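Solute-binding periplasmic protein of iron/siderophore ABC transporter (Yersinia pestis, PDB 6B2Y) probably binds a chelated iron or siderophore complex in the periplasm and delivers it to an ABC transporter for iron uptake. Local coordinates at residues 197-200 with 201-204; 329-332 with 333-336. All blocks are in the same frame, centred on the assembly; numbering follows the deposited sequence.

Overall arrangement
Both contacts are local, and their centres lie about 18 Å apart. Contact 1 comes first along the chain, within helix 186-207, which runs between the last strand of the parallel sheet and the first strand of the mixed sheet. Contact 2 follows where strand 326-330 of that mixed sheet ends and turns toward helix 340-350; its centre is about 3 Å from that of the chain. The nearest atoms of the two contacts are about 10 Å apart. Helix 340-350 touches both, so it relates the partly buried outer helix of contact 1 to the buried turn of contact 2, probably close to the substrate cleft.

Contact 1: 197-200 with 201-204; sequences QDNV and DKVT
Asp-201 faces Gln-197 one helical turn back and is joined to it twice. Its backbone N donates to Gln-197 O at 2.8 Å, the regular i to i+4 bond of the helix. Beyond the backbone, Gln-197 NE2 reaches Asp-201 OD1 at 3.0 Å. This second bond is not straight (140° at the hydrogen), and NE2 comes to OD1 from above the carboxylate plane. The glutamine arrives there because its CG is set opposite the backbone N (chi1 -169°) and the chain then bends at chi2 (69°), turning the amide forward along the helix toward Asp-201. A neutral amide thus meets one oxygen of the carboxylate.

Val-200 contributes both backbone and methyl contacts. Its carbonyl O accepts from two donors, Thr-204 N at 3.0 Å and Val-203 N at 2.9 Å, so helical i+4 and tighter i+3 bonds share a single acceptor. On the side-chain level Val-200 CG1 packs against Thr-204 CG2 at 3.9 Å, the two side chains crossing at a slant.

Lys-202 runs alongside Asn-199, pointing the same way. Its chain is extended beyond CG, which brings NZ to Asn-199 OD1 at 2.8 Å, from above the amide carbonyl plane, while CD lies 3.4 Å from that same OD1. Asn-199 ND2 meanwhile donates to Phe-195 O in the preceding turn, so both ends of the amide are used along the helix.

These two turns belong to helix 186-207, whose inner side rests on helix 340-350: Asn-199 and Val-200 touch Val-340, Val-203 meets Gln-344 and Ala-347, and Gln-344 NE2 also bonds Asn-199 O. Asp-198 and Lys-202 lie on the exposed side.

Contact 2: 329-332 with 333-336; sequences IWHN and YYNS
Tyr-333 N donates to Trp-330 O at 3.3 Å, and Asn-335 N to Asn-332 O at 3.2 Å; both are i to i+3 bonds. A similar bond runs from Tyr-334 N to His-331 O, although the position of that oxygen is less certain. Together they wind the chain into a short 3-10 turn directly after strand 326-330.

Two ring pairs pack across this turn. The benzo edge of Trp-330 points into the face of Tyr-333, an edge-to-face pair with planes at 77°, and Trp-330 CE3 sits 3.5 Å above the centre of the tyrosine ring plane. Ile-329 CD1 adds an apolar contact to Tyr-333 CD2 at 4.0 Å. In the second pair His-331 and Tyr-334 meet obliquely, planes 32° apart, with His-331 NE2 3.1 Å above the centre of the tyrosine ring. CB of Asn-335 approaches the opposite face. Tyr-334 holds CG between its backbone N and carbonyl carbon (chi1 87°), which sets its ring against the imidazole. His-331 ND1 is bonded to Ser-279 OG, which helps hold the rotation of the imidazole, and Asn-332 OD1 is bonded by Arg-64 NH1.

Further out, Tyr-333 packs on Leu-341 and Ala-342 of helix 340-350. The arrangement is a strand-turn-helix connection at the carboxyl end of a mixed-sheet strand; with Arg-64 and Arg-223 beside it, it is consistent with the wall of a basic substrate cleft in a periplasmic binding protein.

Contact 1: 197-200 with 201-204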
# COMPACT_ATOMS: atom_id res chain seq x y z
N GLN A 197 -11.43 1.45 10.89
CA GLN A 197 -12.83 1.10 10.66
C GLN A 197 -13.71 2.34 10.68
O GLN A 197 -14.61 2.48 9.85
CB GLN A 197 -13.31 0.09 11.69
CG GLN A 197 -14.67 -0.49 11.32
CD GLN A 197 -14.60 -1.40 10.10
OE1 GLN A 197 -14.14 -2.54 10.18
NE2 GLN A 197 -15.03 -0.88 8.95
N ASP A 198 -13.45 3.26 11.62
CA ASP A 198 -14.19 4.52 11.65
C ASP A 198 -14.05 5.28 10.34
O ASP A 198 -15.03 5.81 9.81
CB ASP A 198 -13.71 5.39 12.81
CG ASP A 198 -14.28 4.94 14.13
OD1 ASP A 198 -15.14 4.03 14.10
OD2 ASP A 198 -13.89 5.49 15.18
N ASN A 199 -12.84 5.31 9.80
CA ASN A 199 -12.64 6.07 8.57
C ASN A 199 -13.08 5.34 7.32
O ASN A 199 -13.38 6.00 6.32
CB ASN A 199 -11.18 6.51 8.48
CG ASN A 199 -10.95 7.78 9.27
OD1 ASN A 199 -11.36 8.85 8.84
ND2 ASN A 199 -10.38 7.66 10.46
N VAL A 200 -13.18 4.00 7.34
CA VAL A 200 -13.84 3.33 6.23
C VAL A 200 -15.35 3.51 6.31
O VAL A 200 -16.02 3.65 5.29
CB VAL A 200 -13.44 1.84 6.18
CG1 VAL A 200 -14.36 1.03 5.23
CG2 VAL A 200 -11.97 1.69 5.81
N ASP A 201 -15.90 3.52 7.54
CA ASP A 201 -17.36 3.65 7.68
C ASP A 201 -17.86 5.01 7.19
O ASP A 201 -19.01 5.12 6.75
CB ASP A 201 -17.79 3.42 9.13
CG ASP A 201 -17.65 1.97 9.57
OD1 ASP A 201 -17.32 1.10 8.73
OD2 ASP A 201 -17.85 1.72 10.78
N LYS A 202 -17.02 6.05 7.28
CA LYS A 202 -17.35 7.34 6.68
C LYS A 202 -17.71 7.20 5.22
O LYS A 202 -18.56 7.95 4.70
CB LYS A 202 -16.18 8.31 6.81
CG LYS A 202 -15.91 8.79 8.20
CD LYS A 202 -14.63 9.59 8.25
CE LYS A 202 -14.32 10.03 9.66
NZ LYS A 202 -13.10 10.86 9.72
N VAL A 203 -17.06 6.28 4.53
CA VAL A 203 -17.31 6.03 3.11
C VAL A 203 -18.48 5.08 2.93
O VAL A 203 -19.39 5.35 2.13
CB VAL A 203 -16.04 5.47 2.45
CG1 VAL A 203 -16.34 4.97 1.04
CG2 VAL A 203 -14.92 6.53 2.43
N THR A 204 -18.49 3.94 3.64
CA THR A 204 -19.52 2.94 3.39
C THR A 204 -20.88 3.37 3.92
O THR A 204 -21.89 2.88 3.40
CB THR A 204 -19.14 1.58 3.99
OG1 THR A 204 -19.02 1.67 5.42
CG2 THR A 204 -17.84 1.08 3.37

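Contact 2: 329-332 with 333-336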
# COMPACT_ATOMS: atom_id res chain seq x y z
N ILE A 329 -3.20 7.71 -7.89
CA ILE A 329 -3.10 7.27 -6.50
C ILE A 329 -1.71 6.70 -6.25
O ILE A 329 -1.11 6.08 -7.14
CB ILE A 329 -4.20 6.22 -6.18
CG1 ILE A 329 -4.22 5.93 -4.68
CG2 ILE A 329 -3.98 4.95 -7.01
CD1 ILE A 329 -4.76 7.07 -3.84
N TRP A 330 -1.21 6.88 -5.03
CA TRP A 330 0.10 6.33 -4.65
C TRP A 330 0.08 4.81 -4.67
O TRP A 330 -0.77 4.18 -4.03
CB TRP A 330 0.48 6.84 -3.26
CG TRP A 330 1.88 6.60 -2.79
CD1 TRP A 330 3.05 6.99 -3.39
CD2 TRP A 330 2.27 5.97 -1.56
NE1 TRP A 330 4.14 6.64 -2.62
CE2 TRP A 330 3.69 6.01 -1.49
CE3 TRP A 330 1.55 5.39 -0.50
CZ2 TRP A 330 4.40 5.48 -0.42
CZ3 TRP A 330 2.27 4.86 0.57
CH2 TRP A 330 3.67 4.90 0.60
N HIS A 331 1.02 4.21 -5.39
CA HIS A 331 0.94 2.79 -5.65
C HIS A 331 1.11 1.96 -4.38
O HIS A 331 0.48 0.90 -4.25
CB HIS A 331 1.97 2.35 -6.67
CG HIS A 331 1.94 0.88 -6.92
ND1 HIS A 331 0.91 0.27 -7.60
CD2 HIS A 331 2.78 -0.11 -6.53
CE1 HIS A 331 1.12 -1.03 -7.63
NE2 HIS A 331 2.26 -1.28 -7.00
N ASN A 332 1.92 2.43 -3.43
CA ASN A 332 2.20 1.60 -2.27
C ASN A 332 1.00 1.39 -1.37
O ASN A 332 1.06 0.52 -0.50
CB ASN A 332 3.36 2.20 -1.48
CG ASN A 332 4.69 2.03 -2.20
OD1 ASN A 332 4.98 0.96 -2.72
ND2 ASN A 332 5.48 3.10 -2.24
N TYR A 333 -0.11 2.13 -1.58
CA TYR A 333 -1.35 1.77 -0.91
C TYR A 333 -1.86 0.39 -1.36
O TYR A 333 -2.80 -0.14 -0.75
CB TYR A 333 -2.44 2.83 -1.14
CG TYR A 333 -2.17 4.18 -0.46
CD1 TYR A 333 -1.74 4.26 0.86
CD2 TYR A 333 -2.36 5.37 -1.15
CE1 TYR A 333 -1.49 5.50 1.46
CE2 TYR A 333 -2.12 6.60 -0.57
CZ TYR A 333 -1.68 6.66 0.73
OH TYR A 333 -1.44 7.91 1.29
N TYR A 334 -1.26 -0.20 -2.40
CA TYR A 334 -1.68 -1.53 -2.81
C TYR A 334 -1.21 -2.62 -1.85
O TYR A 334 -1.63 -3.78 -1.99
CB TYR A 334 -1.18 -1.80 -4.25
CG TYR A 334 0.22 -2.37 -4.36
CD1 TYR A 334 0.46 -3.53 -5.08
CD2 TYR A 334 1.30 -1.75 -3.74
CE1 TYR A 334 1.74 -4.06 -5.17
CE2 TYR A 334 2.56 -2.27 -3.83
CZ TYR A 334 2.78 -3.42 -4.55
OH TYR A 334 4.06 -3.94 -4.64
N ASN A 335 -0.37 -2.28 -0.88
CA ASN A 335 0.12 -3.25 0.11
C ASN A 335 0.49 -2.51 1.39
O ASN A 335 1.63 -2.54 1.85
CB ASN A 335 1.31 -4.03 -0.44
CG ASN A 335 1.64 -5.24 0.40
OD1 ASN A 335 0.83 -5.65 1.23
ND2 ASN A 335 2.82 -5.82 0.19
N SER A 336 -0.49 -1.84 2.01
CA SER A 336 -0.21 -1.07 3.22
C SER A 336 -1.49 -0.85 4.01
O SER A 336 -2.50 -0.49 3.40
CB SER A 336 0.40 0.29 2.89
OG SER A 336 0.32 1.15 4.03